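Local coordinates for protein Afp3 (Serratia entomophila, PDB 6RBN) that probably builds, together with Afp2, the contractile sheath that surrounds the tube of the anti-feeding prophage, a phage-tail-like injection system, at residues K289-V294 with R345-R350; Y406-G411 with M426-G431. All coordinates share one frame; numbering follows the deposited sequence.

Contact 1: residues K289-V294 with R345-R350; sequences KAPANV and RYIPVR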
loop_
_atom_site.group_PDB
_atom_site.type_symbol
_atom_site.label_atom_id
_atom_site.label_comp_id
_atom_site.label_asym_id
_atom_site.label_seq_id
_atom_site.Cartn_x
_atom_site.Cartn_y
_atom_site.Cartn_z
ATOM N N LYS D 289 40.465 15.848 38.355
ATOM C CA LYS D 289 41.169 17.117 38.272
ATOM C C LYS D 289 41.986 17.341 39.537
ATOM O O LYS D 289 41.514 17.079 40.646
ATOM C CB LYS D 289 40.168 18.258 38.070
ATOM C CG LYS D 289 40.759 19.655 38.091
ATOM C CD LYS D 289 41.700 19.886 36.933
ATOM C CE LYS D 289 42.169 21.325 36.902
ATOM N NZ LYS D 289 43.005 21.654 38.088
ATOM N N ALA D 290 43.214 17.811 39.361
ATOM C CA ALA D 290 44.089 18.092 40.491
ATOM C C ALA D 290 43.577 19.290 41.279
ATOM O O ALA D 290 43.406 20.370 40.703
ATOM C CB ALA D 290 45.510 18.347 40.008
ATOM N N PRO D 291 43.318 19.151 42.573
ATOM C CA PRO D 291 42.808 20.273 43.391
ATOM C C PRO D 291 43.922 21.203 43.856
ATOM O O PRO D 291 44.199 21.361 45.047
ATOM C CB PRO D 291 42.135 19.541 44.554
ATOM C CG PRO D 291 42.927 18.296 44.689
ATOM C CD PRO D 291 43.350 17.888 43.327
ATOM N N ALA D 292 44.594 21.851 42.900
ATOM C CA ALA D 292 45.798 22.590 43.250
ATOM C C ALA D 292 45.948 23.911 42.500
ATOM O O ALA D 292 47.076 24.315 42.202
ATOM C CB ALA D 292 47.029 21.717 43.025
ATOM N N ASN D 293 44.852 24.583 42.160
ATOM C CA ASN D 293 44.918 25.992 41.791
ATOM C C ASN D 293 43.759 26.775 42.384
ATOM O O ASN D 293 43.369 27.805 41.825
ATOM C CB ASN D 293 44.931 26.208 40.276
ATOM C CG ASN D 293 46.301 26.047 39.675
ATOM O OD1 ASN D 293 47.286 26.501 40.241
ATOM N ND2 ASN D 293 46.369 25.422 38.512
ATOM N N VAL D 294 43.206 26.324 43.480
ATOM C CA VAL D 294 42.046 26.964 44.080
ATOM C C VAL D 294 42.528 28.043 45.031
ATOM O O VAL D 294 43.397 27.804 45.875
ATOM C CB VAL D 294 41.169 25.923 44.796
ATOM C CG1 VAL D 294 39.955 26.585 45.429
ATOM C CG2 VAL D 294 40.745 24.840 43.825
ATOM N N ARG D 345 51.290 8.472 42.742
ATOM C CA ARG D 345 52.025 9.668 43.130
ATOM C C ARG D 345 51.100 10.852 43.367
ATOM O O ARG D 345 51.316 11.634 44.299
ATOM C CB ARG D 345 53.053 10.014 42.055
ATOM C CG ARG D 345 53.989 11.140 42.423
ATOM C CD ARG D 345 54.975 11.414 41.305
ATOM N NE ARG D 345 55.855 10.276 41.056
ATOM C CZ ARG D 345 56.970 10.030 41.735
ATOM N NH1 ARG D 345 57.349 10.840 42.713
ATOM N NH2 ARG D 345 57.708 8.970 41.439
ATOM N N TYR D 346 50.065 11.000 42.549
ATOM C CA TYR D 346 49.250 12.203 42.539
ATOM C C TYR D 346 47.935 11.994 43.275
ATOM O O TYR D 346 47.404 10.881 43.324
ATOM C CB TYR D 346 48.974 12.656 41.108
ATOM C CG TYR D 346 50.214 13.103 40.379
ATOM C CD1 TYR D 346 50.762 14.355 40.616
ATOM C CD2 TYR D 346 50.830 12.281 39.451
ATOM C CE1 TYR D 346 51.895 14.769 39.954
ATOM C CE2 TYR D 346 51.963 12.687 38.783
ATOM C CZ TYR D 346 52.490 13.932 39.038
ATOM O OH TYR D 346 53.620 14.342 38.372
ATOM N N ILE D 347 47.432 13.082 43.859
ATOM C CA ILE D 347 46.092 13.057 44.458
ATOM C C ILE D 347 44.976 12.759 43.463
ATOM O O ILE D 347 44.134 11.900 43.773
ATOM C CB ILE D 347 45.854 14.342 45.264
ATOM C CG1 ILE D 347 46.882 14.468 46.382
ATOM C CG2 ILE D 347 44.467 14.364 45.868
ATOM C CD1 ILE D 347 46.867 15.809 47.052
ATOM N N PRO D 348 44.869 13.405 42.273
ATOM C CA PRO D 348 43.686 13.119 41.438
ATOM C C PRO D 348 43.673 11.737 40.809
ATOM O O PRO D 348 42.601 11.248 40.443
ATOM C CB PRO D 348 43.743 14.210 40.367
ATOM C CG PRO D 348 45.136 14.535 40.252
ATOM C CD PRO D 348 45.668 14.473 41.632
ATOM N N VAL D 349 44.830 11.091 40.670
ATOM C CA VAL D 349 44.846 9.710 40.204
ATOM C C VAL D 349 44.383 8.778 41.314
ATOM O O VAL D 349 43.655 7.809 41.071
ATOM C CB VAL D 349 46.252 9.349 39.692
ATOM C CG1 VAL D 349 46.313 7.909 39.219
ATOM C CG2 VAL D 349 46.659 10.294 38.585
ATOM N N ARG D 350 44.760 9.078 42.557
ATOM C CA ARG D 350 44.390 8.228 43.680
ATOM C C ARG D 350 42.910 8.349 44.020
ATOM O O ARG D 350 42.239 7.337 44.245
ATOM C CB ARG D 350 45.248 8.581 44.893
ATOM C CG ARG D 350 44.870 7.892 46.187
ATOM C CD ARG D 350 45.225 6.417 46.209
ATOM N NE ARG D 350 44.125 5.569 45.773
ATOM C CZ ARG D 350 44.211 4.254 45.619
ATOM N NH1 ARG D 350 45.351 3.627 45.875
ATOM N NH2 ARG D 350 43.158 3.560 45.216
#

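Contact 2: residues Y406-G411 with M426-G431; sequences YFVRVG and MIIQVG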
loop_
_atom_site.group_PDB
_atom_site.type_symbol
_atom_site.label_atom_id
_atom_site.label_comp_id
_atom_site.label_asym_id
_atom_site.label_seq_id
_atom_site.Cartn_x
_atom_site.Cartn_y
_atom_site.Cartn_z
ATOM N N TYR D 406 39.628 1.284 29.498
ATOM C CA TYR D 406 39.215 0.364 30.550
ATOM C C TYR D 406 38.964 -1.018 29.966
ATOM O O TYR D 406 38.983 -1.215 28.749
ATOM C CB TYR D 406 37.972 0.890 31.281
ATOM C CG TYR D 406 36.736 1.025 30.417
ATOM C CD1 TYR D 406 36.497 2.183 29.692
ATOM C CD2 TYR D 406 35.793 0.006 30.353
ATOM C CE1 TYR D 406 35.375 2.311 28.907
ATOM C CE2 TYR D 406 34.671 0.126 29.572
ATOM C CZ TYR D 406 34.465 1.280 28.852
ATOM O OH TYR D 406 33.339 1.401 28.076
ATOM N N PHE D 407 38.728 -1.976 30.863
ATOM C CA PHE D 407 38.272 -3.313 30.512
ATOM C C PHE D 407 37.590 -3.924 31.726
ATOM O O PHE D 407 37.954 -3.633 32.867
ATOM C CB PHE D 407 39.418 -4.221 30.030
ATOM C CG PHE D 407 40.453 -4.537 31.079
ATOM C CD1 PHE D 407 41.520 -3.687 31.287
ATOM C CD2 PHE D 407 40.389 -5.711 31.816
ATOM C CE1 PHE D 407 42.478 -3.977 32.235
ATOM C CE2 PHE D 407 41.338 -6.000 32.768
ATOM C CZ PHE D 407 42.384 -5.135 32.974
ATOM N N VAL D 408 36.593 -4.769 31.476
ATOM C CA VAL D 408 35.936 -5.557 32.513
ATOM C C VAL D 408 35.966 -7.014 32.073
ATOM O O VAL D 408 35.594 -7.326 30.938
ATOM C CB VAL D 408 34.482 -5.104 32.764
ATOM C CG1 VAL D 408 33.873 -5.892 33.907
ATOM C CG2 VAL D 408 34.400 -3.620 33.042
ATOM N N ARG D 409 36.413 -7.902 32.960
ATOM C CA ARG D 409 36.543 -9.318 32.645
ATOM C C ARG D 409 35.905 -10.161 33.737
ATOM O O ARG D 409 36.172 -9.961 34.922
ATOM C CB ARG D 409 38.010 -9.716 32.490
ATOM C CG ARG D 409 38.694 -9.083 31.306
ATOM C CD ARG D 409 40.163 -9.421 31.279
ATOM N NE ARG D 409 40.842 -8.714 30.200
ATOM C CZ ARG D 409 42.156 -8.728 30.010
ATOM N NH1 ARG D 409 42.939 -9.410 30.831
ATOM N NH2 ARG D 409 42.688 -8.052 29.002
ATOM N N VAL D 410 35.069 -11.111 33.323
ATOM C CA VAL D 410 34.466 -12.078 34.233
ATOM C C VAL D 410 34.138 -13.326 33.422
ATOM O O VAL D 410 33.847 -13.248 32.224
ATOM C CB VAL D 410 33.230 -11.475 34.952
ATOM C CG1 VAL D 410 32.095 -11.182 33.986
ATOM C CG2 VAL D 410 32.765 -12.354 36.109
ATOM N N GLY D 411 34.260 -14.485 34.059
ATOM C CA GLY D 411 33.957 -15.734 33.389
ATOM C C GLY D 411 34.240 -16.893 34.318
ATOM O O GLY D 411 34.506 -16.701 35.503
ATOM N N MET D 426 32.136 -14.464 43.218
ATOM C CA MET D 426 32.504 -14.129 41.853
ATOM C C MET D 426 33.660 -13.140 41.875
ATOM O O MET D 426 33.734 -12.273 42.748
ATOM C CB MET D 426 31.315 -13.570 41.053
ATOM C CG MET D 426 30.727 -12.273 41.545
ATOM S SD MET D 426 29.333 -11.738 40.538
ATOM C CE MET D 426 28.072 -12.880 41.074
ATOM N N ILE D 427 34.582 -13.297 40.927
ATOM C CA ILE D 427 35.814 -12.518 40.881
ATOM C C ILE D 427 35.862 -11.766 39.562
ATOM O O ILE D 427 35.743 -12.369 38.492
ATOM C CB ILE D 427 37.055 -13.411 41.058
ATOM C CG1 ILE D 427 37.051 -14.044 42.444
ATOM C CG2 ILE D 427 38.324 -12.612 40.857
ATOM C CD1 ILE D 427 38.125 -15.057 42.644
ATOM N N ILE D 428 36.027 -10.448 39.647
ATOM C CA ILE D 428 35.937 -9.540 38.511
ATOM C C ILE D 428 37.247 -8.778 38.420
ATOM O O ILE D 428 37.752 -8.290 39.436
ATOM C CB ILE D 428 34.768 -8.559 38.691
ATOM C CG1 ILE D 428 33.488 -9.320 38.996
ATOM C CG2 ILE D 428 34.561 -7.734 37.442
ATOM C CD1 ILE D 428 32.506 -8.492 39.717
ATOM N N GLN D 429 37.794 -8.666 37.217
ATOM C CA GLN D 429 39.005 -7.889 36.986
ATOM C C GLN D 429 38.651 -6.623 36.228
ATOM O O GLN D 429 38.228 -6.685 35.070
ATOM C CB GLN D 429 40.046 -8.701 36.222
ATOM C CG GLN D 429 40.634 -9.825 37.031
ATOM C CD GLN D 429 41.641 -10.622 36.248
ATOM O OE1 GLN D 429 41.873 -10.358 35.072
ATOM N NE2 GLN D 429 42.238 -11.616 36.891
ATOM N N VAL D 430 38.826 -5.479 36.882
ATOM C CA VAL D 430 38.535 -4.173 36.312
ATOM C C VAL D 430 39.835 -3.389 36.242
ATOM O O VAL D 430 40.596 -3.350 37.213
ATOM C CB VAL D 430 37.482 -3.423 37.158
ATOM C CG1 VAL D 430 37.195 -2.055 36.583
ATOM C CG2 VAL D 430 36.211 -4.233 37.270
ATOM N N GLY D 431 40.098 -2.781 35.095
ATOM C CA GLY D 431 41.262 -1.929 34.940
ATOM C C GLY D 431 40.862 -0.597 34.350
ATOM O O GLY D 431 39.862 -0.485 33.645
#

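Contact 1: residues K289-V294 with R345-R350
Pro-348 turns its pyrrolidine ring toward Ala-290, and CB and CG do most of the touching. CG of Pro-348 meets CA of Ala-290 at 3.7 Å and CB of Ala-290 at 3.8 Å, while CB of Pro-348 rests 3.6 Å from the carbonyl O of Lys-289. The ring therefore lies against the backbone around Ala-290 as much as against its methyl group. Alongside, the branch of Ile-347 that is anti to the backbone N (chi1 -60°, which places CG1 beside that N) brings CG2 to 4.4 Å from CG of Pro-291. The two proline rings approach through their CD atoms in a wider apolar contact. Ile-347 and Pro-348 open the first turn of helix 347-364, directly after the N-cap residue Tyr-346; proline suits this place because the amide N of a first turn needs no partner within the helix. The opposing loop is bent by an inverse gamma turn centred on Pro-291, in which Ala-292 N reaches Ala-290 O in a weak bond. Ala-290 O also takes a 2.9 Å bond from NZ of Lys-289, whose chain curls back (chi2 65°, chi4 66°) to come in on a lone pair in the carbonyl plane. No hydrogen bond crosses between the segments. Tyr-278 of helix 271-284 touches both Pro-291 and Ile-347, and Phe-272 of an Afp2 chain packs on Ala-290.

Contact 2: residues Y406-G411 with M426-G431
Phe-407 lays its ring over the backbone of Gly-431, its partner in a hydrogen-bonded antiparallel pair. With CG between the backbone N and the carbonyl carbon (chi1 65°), the ring swings across the strand pair until Gly-431 N lies 3.8 Å above its plane, over the centre, and CE1 of Phe-407 comes to 3.6 Å from Gly-431 CA. Glycine has no side chain, and the ring fills that position. Beneath it Gly-431 N bonds Phe-407 O at 3.2 Å, nearly straight at 166°; the return bond from Phe-407 N is weak. At the next hydrogen-bonded pair, the backbones of Arg-409 and Gln-429 exchange two N-H to O bonds, and the extended Arg-409 chain carries its guanidinium under CE2 of Phe-407, which sits 3.7 Å above the guanidinium plane. On the other face, that of Val-408 and Val-430, packing is looser. Val-408 and Ile-428 stand side by side, CG1 to CG2 at 4.0 Å, and Val-408 CG1 is 4.4 Å from Val-430 CG2. Phe-407, Val-408 and Arg-409 keep some exposure, whereas residues 428-431 are buried. Ser-19 of an Afp2 chain bonds both Arg-409 NH1 and Gln-429 OE1, tying the polar ends together. A strand of another Afp2 chain adds to 426-431 in parallel, so the pair joins an intersubunit sheet, consistent with the strand exchange by which contractile sheath proteins link neighbouring subunits.

The two contacts come in series, contact 1 closing before contact 2 opens, with centres 27 Å apart and nearest atoms about 11 Å apart. The centre of contact 1 lies about 11 Å from the centre of the chain, and it brings the subtilisin-like sheath family region against the start of helix 347-364, in the C-terminal sheath family region. From there the chain passes through that helix and then helix 374-392; residues of the latter pack on Tyr-406, Val-410 and Met-426 of contact 2, whose centre is about 28 Å from the chain centre. Both join parts of one subunit and both meet Afp2 chains, but only at contact 2 does a strand of Afp2 extend the sheet.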